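Local coordinates for putative phenazine biosynthesis PhzC/PhzF protein (Clostridium difficile, PDB 4DUN) that belongs to the PhzF family and is probably an isomerase, though its substrate is not established, at residues 35-38 / 39-42; 61-65 / 66-70; 163-166 / 167-170; 191-194 / 195-198. All coordinates share one frame; numbering follows the deposited sequence. Where two conformers were deposited one is given.

Contact 1 (35-38 / 39-42)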
ATOM      1  N   LEU A  35      15.671  -5.105   8.377  1.00 19.59           N
ATOM      2  CA  LEU A  35      14.835  -4.090   9.024  1.00 18.76           C
ATOM      3  C   LEU A  35      14.352  -3.062   7.976  1.00 19.71           C
ATOM      4  O   LEU A  35      13.193  -2.645   8.043  1.00 17.49           O
ATOM      5  CB  LEU A  35      15.557  -3.404  10.184  1.00 19.18           C
ATOM      6  CG  LEU A  35      14.721  -2.388  11.017  1.00 22.52           C
ATOM      7  CD1 LEU A  35      13.402  -2.987  11.523  1.00 23.06           C
ATOM      8  CD2 LEU A  35      15.538  -1.842  12.177  1.00 23.95           C
ATOM      9  N   MET A  36      15.226  -2.680   6.994  1.00 16.79           N
ATOM     10  CA  MET A  36      14.795  -1.761   5.932  1.00 15.37           C
ATOM     11  C   MET A  36      13.628  -2.394   5.165  1.00 17.88           C
ATOM     12  O   MET A  36      12.639  -1.711   4.892  1.00 17.67           O
ATOM     13  CB  MET A  36      15.948  -1.399   4.974  1.00 17.12           C
ATOM     14  CG  MET A  36      17.020  -0.562   5.612  1.00 19.42           C
ATOM     15  SD  MET A  36      18.289  -0.222   4.369  1.00 22.49           S
ATOM     16  CE  MET A  36      19.606   0.410   5.438  1.00 22.75           C
ATOM     17  N   GLN A  37      13.722  -3.719   4.858  1.00 17.63           N
ATOM     18  CA  GLN A  37      12.653  -4.420   4.154  1.00 16.77           C
ATOM     19  C   GLN A  37      11.353  -4.402   4.967  1.00 19.57           C
ATOM     20  O   GLN A  37      10.285  -4.151   4.391  1.00 19.44           O
ATOM     21  CB  GLN A  37      13.048  -5.884   3.826  1.00 19.04           C
ATOM     22  CG  GLN A  37      11.980  -6.606   2.979  1.00 22.65           C
ATOM     23  CD  GLN A  37      11.768  -5.922   1.651  1.00 26.04           C
ATOM     24  OE1 GLN A  37      12.564  -6.081   0.733  1.00 21.56           O
ATOM     25  NE2 GLN A  37      10.700  -5.128   1.524  1.00 20.66           N
ATOM     26  N   LYS A  38      11.429  -4.683   6.294  1.00 16.84           N
ATOM     27  CA  LYS A  38      10.221  -4.683   7.152  1.00 17.79           C
ATOM     28  C   LYS A  38       9.560  -3.322   7.151  1.00 18.79           C
ATOM     29  O   LYS A  38       8.322  -3.236   7.075  1.00 18.53           O
ATOM     30  CB  LYS A  38      10.538  -5.109   8.602  1.00 20.58           C
ATOM     31  CG  LYS A  38      10.889  -6.606   8.793  1.00 26.85           C
ATOM     32  CD  LYS A  38       9.944  -7.591   8.081  1.00 44.27           C
ATOM     33  CE  LYS A  38       8.699  -7.933   8.859  1.00 57.24           C
ATOM     34  NZ  LYS A  38       7.813  -8.843   8.089  1.00 61.47           N
ATOM     35  N   ILE A  39      10.384  -2.257   7.208  1.00 16.02           N
ATOM     36  CA  ILE A  39       9.900  -0.867   7.187  1.00 14.18           C
ATOM     37  C   ILE A  39       9.198  -0.580   5.859  1.00 17.30           C
ATOM     38  O   ILE A  39       8.105  -0.006   5.875  1.00 16.53           O
ATOM     39  CB  ILE A  39      11.023   0.170   7.488  1.00 15.97           C
ATOM     40  CG1 ILE A  39      11.437   0.069   8.981  1.00 17.76           C
ATOM     41  CG2 ILE A  39      10.585   1.636   7.116  1.00 15.42           C
ATOM     42  CD1 ILE A  39      12.868   0.653   9.290  1.00 19.13           C
ATOM     43  N   ALA A  40       9.793  -1.007   4.729  1.00 16.58           N
ATOM     44  CA  ALA A  40       9.194  -0.788   3.393  1.00 17.66           C
ATOM     45  C   ALA A  40       7.856  -1.544   3.265  1.00 20.46           C
ATOM     46  O   ALA A  40       6.909  -1.002   2.690  1.00 19.75           O
ATOM     47  CB  ALA A  40      10.165  -1.210   2.299  1.00 18.95           C
ATOM     48  N   GLU A  41       7.778  -2.757   3.827  0.50 17.37           N
ATOM     49  CA  GLU A  41       6.570  -3.576   3.829  0.50 17.34           C
ATOM     50  C   GLU A  41       5.471  -2.917   4.691  0.50 20.03           C
ATOM     51  O   GLU A  41       4.293  -2.947   4.312  0.50 18.94           O
ATOM     52  CB  GLU A  41       6.910  -4.984   4.341  0.50 19.69           C
ATOM     53  CG  GLU A  41       5.801  -6.000   4.133  0.50 26.61           C
ATOM     54  CD  GLU A  41       6.059  -7.373   4.723  0.50 37.79           C
ATOM     55  OE1 GLU A  41       7.232  -7.700   5.027  0.50 26.02           O
ATOM     56  OE2 GLU A  41       5.072  -8.128   4.879  0.50 29.31           O
ATOM     57  N   GLU A  42       5.863  -2.326   5.837  1.00 16.82           N
ATOM     58  CA  GLU A  42       4.964  -1.639   6.773  1.00 16.96           C
ATOM     59  C   GLU A  42       4.380  -0.367   6.126  1.00 18.95           C
ATOM     60  O   GLU A  42       3.169  -0.129   6.213  1.00 18.14           O
ATOM     61  CB  GLU A  42       5.700  -1.315   8.091  1.00 18.20           C
ATOM     62  CG  GLU A  42       4.810  -0.669   9.149  1.00 20.55           C
ATOM     63  CD  GLU A  42       3.820  -1.547   9.886  1.00 37.20           C
ATOM     64  OE1 GLU A  42       3.824  -2.782   9.678  1.00 27.12           O
ATOM     65  OE2 GLU A  42       3.064  -0.988  10.713  1.00 29.16           O
TER

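Contact 2 (61-65 / 66-70)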
ATOM      1  N   ARG A  61      19.577   3.466  -0.631  1.00 15.54           N
ATOM      2  CA  ARG A  61      18.923   2.232  -1.049  1.00 14.37           C
ATOM      3  C   ARG A  61      17.399   2.400  -1.193  1.00 18.85           C
ATOM      4  O   ARG A  61      16.837   3.234  -0.597  1.00 18.12           O
ATOM      5  CB  ARG A  61      19.222   1.065  -0.102  1.00 13.61           C
ATOM      6  CG  ARG A  61      20.688   0.745   0.098  1.00 16.23           C
ATOM      7  CD  ARG A  61      20.897  -0.338   1.170  1.00 17.15           C
ATOM      8  NE  ARG A  61      22.288  -0.639   1.489  1.00 20.59           N
ATOM      9  CZ  ARG A  61      22.926  -1.709   1.042  1.00 27.91           C
ATOM     10  NH1 ARG A  61      22.321  -2.556   0.264  1.00 22.63           N
ATOM     11  NH2 ARG A  61      24.166  -1.948   1.375  1.00 21.52           N
ATOM     12  N   TRP A  62      16.809   1.575  -2.016  1.00 15.96           N
ATOM     13  CA  TRP A  62      15.383   1.573  -2.215  1.00 16.05           C
ATOM     14  C   TRP A  62      14.829   0.172  -2.070  1.00 18.24           C
ATOM     15  O   TRP A  62      15.385  -0.765  -2.557  1.00 16.52           O
ATOM     16  CB  TRP A  62      14.978   2.096  -3.590  1.00 15.83           C
ATOM     17  CG  TRP A  62      15.755   3.226  -4.157  1.00 16.25           C
ATOM     18  CD1 TRP A  62      15.442   4.536  -4.098  1.00 18.73           C
ATOM     19  CD2 TRP A  62      16.947   3.141  -4.909  1.00 16.23           C
ATOM     20  NE1 TRP A  62      16.337   5.266  -4.754  1.00 17.61           N
ATOM     21  CE2 TRP A  62      17.303   4.443  -5.248  1.00 20.12           C
ATOM     22  CE3 TRP A  62      17.754   2.094  -5.317  1.00 18.16           C
ATOM     23  CZ2 TRP A  62      18.403   4.725  -5.985  1.00 19.75           C
ATOM     24  CZ3 TRP A  62      18.852   2.382  -6.022  1.00 19.76           C
ATOM     25  CH2 TRP A  62      19.176   3.681  -6.351  1.00 19.98           C
ATOM     26  N   PHE A  63      13.678   0.098  -1.429  1.00 16.04           N
ATOM     27  CA  PHE A  63      12.975  -1.157  -1.226  1.00 15.95           C
ATOM     28  C   PHE A  63      11.529  -1.011  -1.619  1.00 19.21           C
ATOM     29  O   PHE A  63      10.870  -0.054  -1.198  1.00 17.93           O
ATOM     30  CB  PHE A  63      13.044  -1.553   0.256  1.00 17.26           C
ATOM     31  CG  PHE A  63      14.376  -2.054   0.726  1.00 17.93           C
ATOM     32  CD1 PHE A  63      15.422  -1.165   0.982  1.00 20.25           C
ATOM     33  CD2 PHE A  63      14.578  -3.407   0.977  1.00 20.29           C
ATOM     34  CE1 PHE A  63      16.655  -1.633   1.451  1.00 21.35           C
ATOM     35  CE2 PHE A  63      15.812  -3.867   1.457  1.00 22.94           C
ATOM     36  CZ  PHE A  63      16.842  -2.974   1.680  1.00 20.19           C
ATOM     37  N   THR A  64      11.013  -1.976  -2.383  1.00 17.45           N
ATOM     38  CA  THR A  64       9.571  -2.038  -2.612  1.00 16.98           C
ATOM     39  C   THR A  64       9.009  -2.739  -1.349  1.00 19.31           C
ATOM     40  O   THR A  64       9.812  -3.244  -0.554  1.00 18.52           O
ATOM     41  CB  THR A  64       9.237  -2.833  -3.899  1.00 18.98           C
ATOM     42  OG1 THR A  64       9.573  -4.203  -3.661  1.00 19.53           O
ATOM     43  CG2 THR A  64       9.931  -2.281  -5.161  1.00 20.57           C
ATOM     44  N   PRO A  65       7.687  -2.945  -1.199  1.00 17.57           N
ATOM     45  CA  PRO A  65       7.204  -3.719  -0.035  1.00 19.32           C
ATOM     46  C   PRO A  65       7.679  -5.194  -0.039  1.00 24.35           C
ATOM     47  O   PRO A  65       7.487  -5.896   0.959  1.00 24.47           O
ATOM     48  CB  PRO A  65       5.683  -3.652  -0.199  1.00 21.02           C
ATOM     49  CG  PRO A  65       5.449  -2.349  -0.940  1.00 23.36           C
ATOM     50  CD  PRO A  65       6.556  -2.384  -1.972  1.00 19.01           C
ATOM     51  N   LYS A  66       8.301  -5.656  -1.155  1.00 21.04           N
ATOM     52  CA  LYS A  66       8.734  -7.044  -1.325  1.00 22.49           C
ATOM     53  C   LYS A  66      10.249  -7.284  -1.448  1.00 24.89           C
ATOM     54  O   LYS A  66      10.697  -8.381  -1.082  1.00 24.41           O
ATOM     55  CB  LYS A  66       8.074  -7.629  -2.595  1.00 26.83           C
ATOM     56  CG  LYS A  66       6.567  -7.836  -2.480  1.00 39.54           C
ATOM     57  CD  LYS A  66       6.078  -8.790  -3.566  1.00 55.71           C
ATOM     58  CE  LYS A  66       4.596  -9.064  -3.490  1.00 70.57           C
ATOM     59  NZ  LYS A  66       3.797  -7.977  -4.113  1.00 80.94           N
ATOM     60  N   ALA A  67      11.025  -6.342  -2.031  1.00 19.41           N
ATOM     61  CA  ALA A  67      12.451  -6.577  -2.264  1.00 19.98           C
ATOM     62  C   ALA A  67      13.256  -5.308  -2.386  1.00 20.66           C
ATOM     63  O   ALA A  67      12.714  -4.243  -2.711  1.00 20.36           O
ATOM     64  CB  ALA A  67      12.633  -7.392  -3.544  1.00 21.90           C
ATOM     65  N   GLU A  68      14.576  -5.442  -2.219  1.00 17.57           N
ATOM     66  CA  GLU A  68      15.482  -4.338  -2.491  1.00 17.42           C
ATOM     67  C   GLU A  68      15.660  -4.226  -4.008  1.00 23.05           C
ATOM     68  O   GLU A  68      15.684  -5.248  -4.691  1.00 23.77           O
ATOM     69  CB  GLU A  68      16.821  -4.565  -1.806  1.00 18.55           C
ATOM     70  CG  GLU A  68      17.717  -3.344  -1.921  1.00 22.28           C
ATOM     71  CD  GLU A  68      19.090  -3.430  -1.284  1.00 24.39           C
ATOM     72  OE1 GLU A  68      19.407  -4.471  -0.665  1.00 22.44           O
ATOM     73  OE2 GLU A  68      19.825  -2.417  -1.354  1.00 22.28           O
ATOM     74  N   ILE A  69      15.731  -3.002  -4.541  1.00 19.73           N
ATOM     75  CA  ILE A  69      15.892  -2.798  -5.988  1.00 18.53           C
ATOM     76  C   ILE A  69      17.189  -2.036  -6.214  1.00 21.70           C
ATOM     77  O   ILE A  69      17.720  -1.436  -5.268  1.00 20.62           O
ATOM     78  CB  ILE A  69      14.653  -2.138  -6.643  1.00 20.62           C
ATOM     79  CG1 ILE A  69      14.340  -0.755  -6.009  1.00 19.33           C
ATOM     80  CG2 ILE A  69      13.458  -3.109  -6.607  1.00 20.28           C
ATOM     81  CD1 ILE A  69      13.270   0.045  -6.723  1.00 21.51           C
ATOM     82  N   ASP A  70      17.704  -2.060  -7.455  1.00 20.09           N
ATOM     83  CA  ASP A  70      19.014  -1.461  -7.736  1.00 21.63           C
ATOM     84  C   ASP A  70      18.985  -0.078  -8.378  1.00 24.58           C
ATOM     85  O   ASP A  70      20.041   0.546  -8.530  1.00 23.29           O
ATOM     86  CB  ASP A  70      19.834  -2.413  -8.618  1.00 24.98           C
ATOM     87  CG  ASP A  70      20.155  -3.727  -7.928  1.00 34.92           C
ATOM     88  OD1 ASP A  70      20.240  -3.740  -6.673  1.00 34.35           O
ATOM     89  OD2 ASP A  70      20.275  -4.747  -8.632  1.00 38.12           O
TER
HETATM   90  O   HOH W   1      21.878  -5.392  -0.894  1.00 23.11           O
HETATM   91  O   HOH W   2      18.980  -0.394  -3.119  1.00 16.91           O

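Contact 3 (163-166 / 167-170)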
ATOM      1  N   ASN A 163      -4.393  -4.789 -20.443  1.00 28.77           N
ATOM      2  CA  ASN A 163      -4.714  -6.188 -20.186  1.00 30.52           C
ATOM      3  C   ASN A 163      -3.389  -6.790 -19.761  1.00 32.83           C
ATOM      4  O   ASN A 163      -2.580  -7.136 -20.624  1.00 31.53           O
ATOM      5  CB  ASN A 163      -5.318  -6.851 -21.435  1.00 31.26           C
ATOM      6  CG  ASN A 163      -5.745  -8.288 -21.230  1.00 45.51           C
ATOM      7  OD1 ASN A 163      -5.076  -9.097 -20.571  1.00 37.33           O
ATOM      8  ND2 ASN A 163      -6.834  -8.668 -21.869  1.00 38.60           N
ATOM      9  N   TYR A 164      -3.103  -6.816 -18.444  1.00 29.90           N
ATOM     10  CA  TYR A 164      -1.771  -7.232 -17.979  1.00 29.76           C
ATOM     11  C   TYR A 164      -1.415  -8.671 -18.313  1.00 34.47           C
ATOM     12  O   TYR A 164      -0.235  -8.928 -18.559  1.00 32.85           O
ATOM     13  CB  TYR A 164      -1.560  -6.964 -16.490  1.00 31.19           C
ATOM     14  CG  TYR A 164      -1.580  -5.491 -16.164  1.00 30.13           C
ATOM     15  CD1 TYR A 164      -0.583  -4.637 -16.638  1.00 29.63           C
ATOM     16  CD2 TYR A 164      -2.634  -4.929 -15.451  1.00 31.29           C
ATOM     17  CE1 TYR A 164      -0.607  -3.271 -16.359  1.00 27.50           C
ATOM     18  CE2 TYR A 164      -2.669  -3.565 -15.166  1.00 30.39           C
ATOM     19  CZ  TYR A 164      -1.650  -2.741 -15.617  1.00 32.94           C
ATOM     20  OH  TYR A 164      -1.695  -1.395 -15.356  1.00 31.38           O
ATOM     21  N   ALA A 165      -2.408  -9.579 -18.385  1.00 34.84           N
ATOM     22  CA  ALA A 165      -2.187 -10.988 -18.737  1.00 38.44           C
ATOM     23  C   ALA A 165      -1.589 -11.090 -20.145  1.00 42.05           C
ATOM     24  O   ALA A 165      -0.625 -11.830 -20.348  1.00 42.87           O
ATOM     25  CB  ALA A 165      -3.491 -11.775 -18.649  1.00 41.51           C
ATOM     26  N   GLN A 166      -2.124 -10.303 -21.090  1.00 37.06           N
ATOM     27  CA  GLN A 166      -1.648 -10.260 -22.471  1.00 36.62           C
ATOM     28  C   GLN A 166      -0.277  -9.564 -22.561  1.00 38.41           C
ATOM     29  O   GLN A 166       0.619 -10.082 -23.226  1.00 38.86           O
ATOM     30  CB  GLN A 166      -2.676  -9.566 -23.387  1.00 37.11           C
ATOM     31  CG  GLN A 166      -3.978 -10.354 -23.589  1.00 41.28           C
ATOM     32  CD  GLN A 166      -3.797 -11.560 -24.477  1.00 61.94           C
ATOM     33  OE1 GLN A 166      -3.289 -12.603 -24.052  1.00 55.23           O
ATOM     34  NE2 GLN A 166      -4.226 -11.449 -25.726  1.00 58.63           N
ATOM     35  N   LEU A 167      -0.105  -8.424 -21.861  1.00 32.14           N
ATOM     36  CA  LEU A 167       1.147  -7.664 -21.862  1.00 28.97           C
ATOM     37  C   LEU A 167       2.310  -8.466 -21.242  1.00 31.91           C
ATOM     38  O   LEU A 167       3.441  -8.340 -21.710  1.00 31.30           O
ATOM     39  CB  LEU A 167       0.973  -6.305 -21.159  1.00 27.29           C
ATOM     40  CG  LEU A 167      -0.009  -5.300 -21.818  1.00 30.01           C
ATOM     41  CD1 LEU A 167      -0.104  -4.025 -20.989  1.00 28.49           C
ATOM     42  CD2 LEU A 167       0.380  -4.982 -23.270  1.00 30.56           C
ATOM     43  N   ARG A 168       2.030  -9.343 -20.257  1.00 29.92           N
ATOM     44  CA  ARG A 168       3.062 -10.192 -19.650  1.00 31.94           C
ATOM     45  C   ARG A 168       3.689 -11.162 -20.670  1.00 38.68           C
ATOM     46  O   ARG A 168       4.809 -11.628 -20.457  1.00 40.88           O
ATOM     47  CB  ARG A 168       2.485 -10.990 -18.478  1.00 36.08           C
ATOM     48  CG  ARG A 168       2.561 -10.251 -17.167  1.00 39.36           C
ATOM     49  CD  ARG A 168       2.261 -11.140 -15.971  1.00 39.85           C
ATOM     50  NE  ARG A 168       0.867 -11.584 -15.923  1.00 44.49           N
ATOM     51  CZ  ARG A 168      -0.143 -10.884 -15.410  1.00 57.78           C
ATOM     52  NH1 ARG A 168       0.063  -9.663 -14.929  1.00 44.94           N
ATOM     53  NH2 ARG A 168      -1.365 -11.397 -15.377  1.00 46.99           N
ATOM     54  N   LYS A 169       2.968 -11.461 -21.770  1.00 35.07           N
ATOM     55  CA  LYS A 169       3.426 -12.370 -22.823  1.00 36.56           C
ATOM     56  C   LYS A 169       4.444 -11.691 -23.764  1.00 41.23           C
ATOM     57  O   LYS A 169       5.099 -12.394 -24.538  1.00 43.27           O
ATOM     58  CB  LYS A 169       2.234 -12.946 -23.614  1.00 38.86           C
ATOM     59  CG  LYS A 169       1.371 -13.905 -22.795  1.00 50.89           C
ATOM     60  CD  LYS A 169       0.127 -14.348 -23.556  1.00 55.88           C
ATOM     61  CE  LYS A 169      -0.863 -15.039 -22.655  1.00 68.44           C
ATOM     62  NZ  LYS A 169      -2.102 -15.411 -23.389  1.00 79.47           N
ATOM     63  N   LEU A 170       4.615 -10.346 -23.665  1.00 35.88           N
ATOM     64  CA  LEU A 170       5.601  -9.582 -24.438  1.00 34.72           C
ATOM     65  C   LEU A 170       6.919  -9.537 -23.634  1.00 41.37           C
ATOM     66  O   LEU A 170       7.341  -8.469 -23.160  1.00 39.44           O
ATOM     67  CB  LEU A 170       5.081  -8.156 -24.755  1.00 31.67           C
ATOM     68  CG  LEU A 170       3.818  -8.050 -25.611  1.00 34.84           C
ATOM     69  CD1 LEU A 170       3.136  -6.728 -25.378  1.00 32.15           C
ATOM     70  CD2 LEU A 170       4.124  -8.238 -27.098  1.00 36.52           C
TER

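Contact 4 (191-194 / 195-198)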
ATOM      1  N   TYR A 191       2.964   4.375 -18.803  1.00 16.12           N
ATOM      2  CA  TYR A 191       3.922   3.280 -18.680  1.00 16.36           C
ATOM      3  C   TYR A 191       3.290   2.146 -17.878  1.00 20.02           C
ATOM      4  O   TYR A 191       2.855   2.359 -16.747  1.00 18.97           O
ATOM      5  CB  TYR A 191       5.213   3.802 -18.005  1.00 17.52           C
ATOM      6  CG  TYR A 191       6.350   2.810 -17.955  1.00 17.87           C
ATOM      7  CD1 TYR A 191       6.408   1.833 -16.965  1.00 20.42           C
ATOM      8  CD2 TYR A 191       7.445   2.935 -18.805  1.00 19.25           C
ATOM      9  CE1 TYR A 191       7.480   0.933 -16.892  1.00 22.08           C
ATOM     10  CE2 TYR A 191       8.517   2.039 -18.749  1.00 20.24           C
ATOM     11  CZ  TYR A 191       8.530   1.040 -17.789  1.00 23.96           C
ATOM     12  OH  TYR A 191       9.586   0.164 -17.723  1.00 23.58           O
ATOM     13  N   PHE A 192       3.269   0.942 -18.450  1.00 18.95           N
ATOM     14  CA  PHE A 192       2.662  -0.232 -17.822  1.00 19.00           C
ATOM     15  C   PHE A 192       3.714  -1.268 -17.433  1.00 24.82           C
ATOM     16  O   PHE A 192       4.602  -1.603 -18.235  1.00 23.92           O
ATOM     17  CB  PHE A 192       1.595  -0.856 -18.756  1.00 20.84           C
ATOM     18  CG  PHE A 192       0.542   0.165 -19.148  1.00 21.03           C
ATOM     19  CD1 PHE A 192      -0.454   0.542 -18.251  1.00 23.00           C
ATOM     20  CD2 PHE A 192       0.578   0.784 -20.394  1.00 22.24           C
ATOM     21  CE1 PHE A 192      -1.394   1.526 -18.591  1.00 23.43           C
ATOM     22  CE2 PHE A 192      -0.356   1.771 -20.730  1.00 25.21           C
ATOM     23  CZ  PHE A 192      -1.343   2.125 -19.826  1.00 23.11           C
ATOM     24  N   CYS A 193       3.590  -1.778 -16.185  1.00 23.11           N
ATOM     25  CA  CYS A 193       4.460  -2.781 -15.572  1.00 24.49           C
ATOM     26  C   CYS A 193       3.678  -4.097 -15.488  1.00 29.71           C
ATOM     27  O   CYS A 193       2.950  -4.320 -14.505  1.00 27.87           O
ATOM     28  CB  CYS A 193       4.935  -2.310 -14.199  1.00 25.33           C
ATOM     29  SG  CYS A 193       5.547  -0.608 -14.178  1.00 27.83           S
ATOM     30  N   PRO A 194       3.780  -4.951 -16.537  1.00 27.20           N
ATOM     31  CA  PRO A 194       2.941  -6.158 -16.591  1.00 28.40           C
ATOM     32  C   PRO A 194       3.150  -7.150 -15.444  1.00 34.64           C
ATOM     33  O   PRO A 194       2.161  -7.706 -14.959  1.00 34.50           O
ATOM     34  CB  PRO A 194       3.305  -6.777 -17.948  1.00 30.66           C
ATOM     35  CG  PRO A 194       3.776  -5.591 -18.776  1.00 32.83           C
ATOM     36  CD  PRO A 194       4.567  -4.806 -17.785  1.00 28.21           C
ATOM     37  N   GLU A 195       4.397  -7.334 -14.980  1.00 32.49           N
ATOM     38  CA  GLU A 195       4.663  -8.288 -13.902  1.00 34.62           C
ATOM     39  C   GLU A 195       4.232  -7.726 -12.547  1.00 38.15           C
ATOM     40  O   GLU A 195       3.936  -8.504 -11.641  1.00 39.25           O
ATOM     41  CB  GLU A 195       6.134  -8.730 -13.884  1.00 36.80           C
ATOM     42  CG  GLU A 195       6.481  -9.704 -15.000  1.00 46.43           C
ATOM     43  CD  GLU A 195       5.821 -11.074 -14.950  1.00 67.14           C
ATOM     44  OE1 GLU A 195       5.548 -11.578 -13.834  1.00 51.09           O
ATOM     45  OE2 GLU A 195       5.596 -11.654 -16.037  1.00 60.43           O
ATOM     46  N   LEU A 196       4.154  -6.390 -12.423  1.00 32.63           N
ATOM     47  CA  LEU A 196       3.689  -5.742 -11.205  1.00 32.63           C
ATOM     48  C   LEU A 196       2.153  -5.565 -11.229  1.00 35.71           C
ATOM     49  O   LEU A 196       1.582  -5.162 -10.211  1.00 35.42           O
ATOM     50  CB  LEU A 196       4.394  -4.378 -11.009  1.00 31.24           C
ATOM     51  CG  LEU A 196       5.904  -4.407 -10.693  1.00 36.98           C
ATOM     52  CD1 LEU A 196       6.502  -3.009 -10.755  1.00 35.78           C
ATOM     53  CD2 LEU A 196       6.183  -5.016  -9.311  1.00 42.02           C
ATOM     54  N   ASP A 197       1.486  -5.869 -12.384  1.00 31.84           N
ATOM     55  CA  ASP A 197       0.030  -5.695 -12.596  1.00 31.06           C
ATOM     56  C   ASP A 197      -0.374  -4.228 -12.282  1.00 31.05           C
ATOM     57  O   ASP A 197      -1.402  -3.969 -11.651  1.00 29.45           O
ATOM     58  CB  ASP A 197      -0.789  -6.683 -11.734  1.00 35.68           C
ATOM     59  CG  ASP A 197      -1.064  -8.035 -12.357  1.00 50.55           C
ATOM     60  OD1 ASP A 197      -1.676  -8.074 -13.446  1.00 48.65           O
ATOM     61  OD2 ASP A 197      -0.746  -9.062 -11.710  1.00 60.71           O
ATOM     62  N   SER A 198       0.470  -3.270 -12.683  1.00 26.03           N
ATOM     63  CA  SER A 198       0.208  -1.877 -12.344  1.00 23.67           C
ATOM     64  C   SER A 198       0.693  -0.916 -13.399  1.00 25.04           C
ATOM     65  O   SER A 198       1.560  -1.239 -14.224  1.00 24.44           O
ATOM     66  CB  SER A 198       0.877  -1.537 -11.011  1.00 27.23           C
ATOM     67  OG  SER A 198       2.284  -1.680 -11.106  1.00 33.28           O
TER

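Contact 1 (35-38 / 39-42)
I39 keeps CG1 beside its own backbone N and L35 sets CG anti to its own, and these torsions bring CG of L35 to 4.0 Å from CD1 of I39. One turn apart, the two make an apolar pair on helix 33-43, the helix of the beta-alpha-beta unit formed with strands 20-27 and 47-54. The same setting of I39 lays CD1 against O of L35 as well, at 3.5 Å. K38 folds back at chi2 and chi3 (-46° and -85°), while E41 runs on extended to its carboxylate. The two chains lie side by side and point the same way, and NZ of K38 comes to 3.3 Å from OE1 of E41, an i to i+3 salt bridge that is weak and tentative, since it holds for one of two E41 conformers. M36, I39 and A40 carry the buried side of the helix onto F50, F63 and T48 of the neighbouring strands. The Q37 chain bends at chi2 (61°), bringing NE2 to 4.0 Å from CB of A40, and NE2 donates to O of T64. E42 turns to the second subunit, where OE1 forms a salt bridge with R231 of that chain. Beneath the side chains the helical ladder is regular: N of A40 donates to O of M36 at 2.9 Å, and N of E41 to O of Q37 at the same length.

Contact 2 (61-65 / 66-70)
R61 and E68 meet in a salt bridge, NH1 of R61 to OE2 of E68 at 3.0 Å, the oxygen lying close to the guanidinium plane and using its syn lone pair, although the two flat groups are turned 52° apart. A water accepts weakly from NH1 of R61 and donates to OE1 of E68; a second accepts from N of W62 and donates to both OE2 of E68 and O of I69. With Q99, OE2 has three donors and OE1 a further water, which together hold the carboxylate. The extended E68 chain runs over one face of the F63 ring, CB 3.8 Å from the ring centroid in a CH-pi contact, its carboxylate stacked within 15° of the ring plane. F63 in turn rests on M36, Q37 and A40 of helix 33-43. At the turn, OG1 of T64 stands between its own backbone N and carbonyl carbon (chi1 68°), accepting from N of A67 at 3.1 Å and N of K66 at 3.2 Å. N of T64 donates to O of A67, and N of I69 to O of W62 at 3.0 Å. These belong to a beta hairpin, strand 57-63 to the short, weakly bonded strand 68-69, whose T64 and I69 side chains touch E47, the predicted active-site residue.

Contact 3 (163-166 / 167-170)
K169 NZ reaches OE1 of Q166 at 3.1 Å, the donor nearly in line with the C=O bond (172°), and N of K169 donates to O of Q166 at the same length from well above the carbonyl plane. The two side chains cross obliquely: Q166 is bent at chi2 (-73°), whereas K169 stretches out beyond CG. At the start of the helix N163 is the N-cap, its OD1 accepting from N of Q166 at 3.2 Å, while O of N163 takes the straight bond from N of L167. R168 has its backbone N on O of Y164 at 2.9 Å and folds its side chain back at chi3, laying one guanidinium face over that same carbonyl, with O of Y164 3.6 Å above the plane. NH1 comes within 3.5 Å of CB of Y164, makes a salt bridge with D197 and donates to O of P194. Apolar packing lies beneath: CD1 of Y164 is 4.4 Å from CD1 of L167, and L167 and L170 both press on I176 of strand 176-181. The short helix 164-167 thus runs into a type I beta turn, L167 to L170. The arginine's charge may polarise the Y164 carbonyl, though D197 would offset part of it.

Contact 4 (191-194 / 195-198)
The turn between strand 187-193 and strand 198-200 carries a G1 beta bulge, in which two residues, D197 and S198, stand across from the single C193. N of C193 donates to O of S198 at 2.9 Å, nearly in line with that carbonyl. The return bond, N of S198 to O of C193, is longer at 3.3 Å but straight at hydrogen (172°), so the antiparallel pair is closed in both directions. O of C193 also takes a weak, bent bond from N of L196 at 3.2 Å, and N of D197 gives another weak one to O of P194. D197 has positive backbone angles (phi 55°, psi 40°), the left-handed helical conformation usual at the first bulge position and more often filled by glycine. Over the turn, CB of C193 packs against both CB and CD1 of L196, each at 3.8 Å. C193 sets SG beside its own backbone N, where the sulfur lies in the plane of the Y191 ring at its edge. OG of S198 comes to 4.1 Å from CB of C193. The L196 side chain is about 6 Å from that of E47, the predicted active-site residue, and a bound molecule, probably from the crystallisation liquor and hydrogen-bonded to OH of Y191, lies about 4 Å from the C193 side chain. The carboxylate of D197 is engaged by R168, through OD1.

How the contacts relate
The four contacts follow one another in series, each within one continuous stretch, and none nests in or crosses another. Contact 1 lies within helix 33-43 and closes no loop; contact 2 then closes the hairpin after strand 57-63. The two meet through Q37, which ties the helix to the 57-69 hairpin. Contact 3 shapes the short helix 164-167 and the turn after it, and contact 4 closes the bulged turn leaving strand 187-193. These two touch through R168, tying helix 164-167 to that turn. Between the pairs, contacts 2 and 4 come nearest, about 6 Å between closest atoms, both with side chains near E47, the predicted active-site residue.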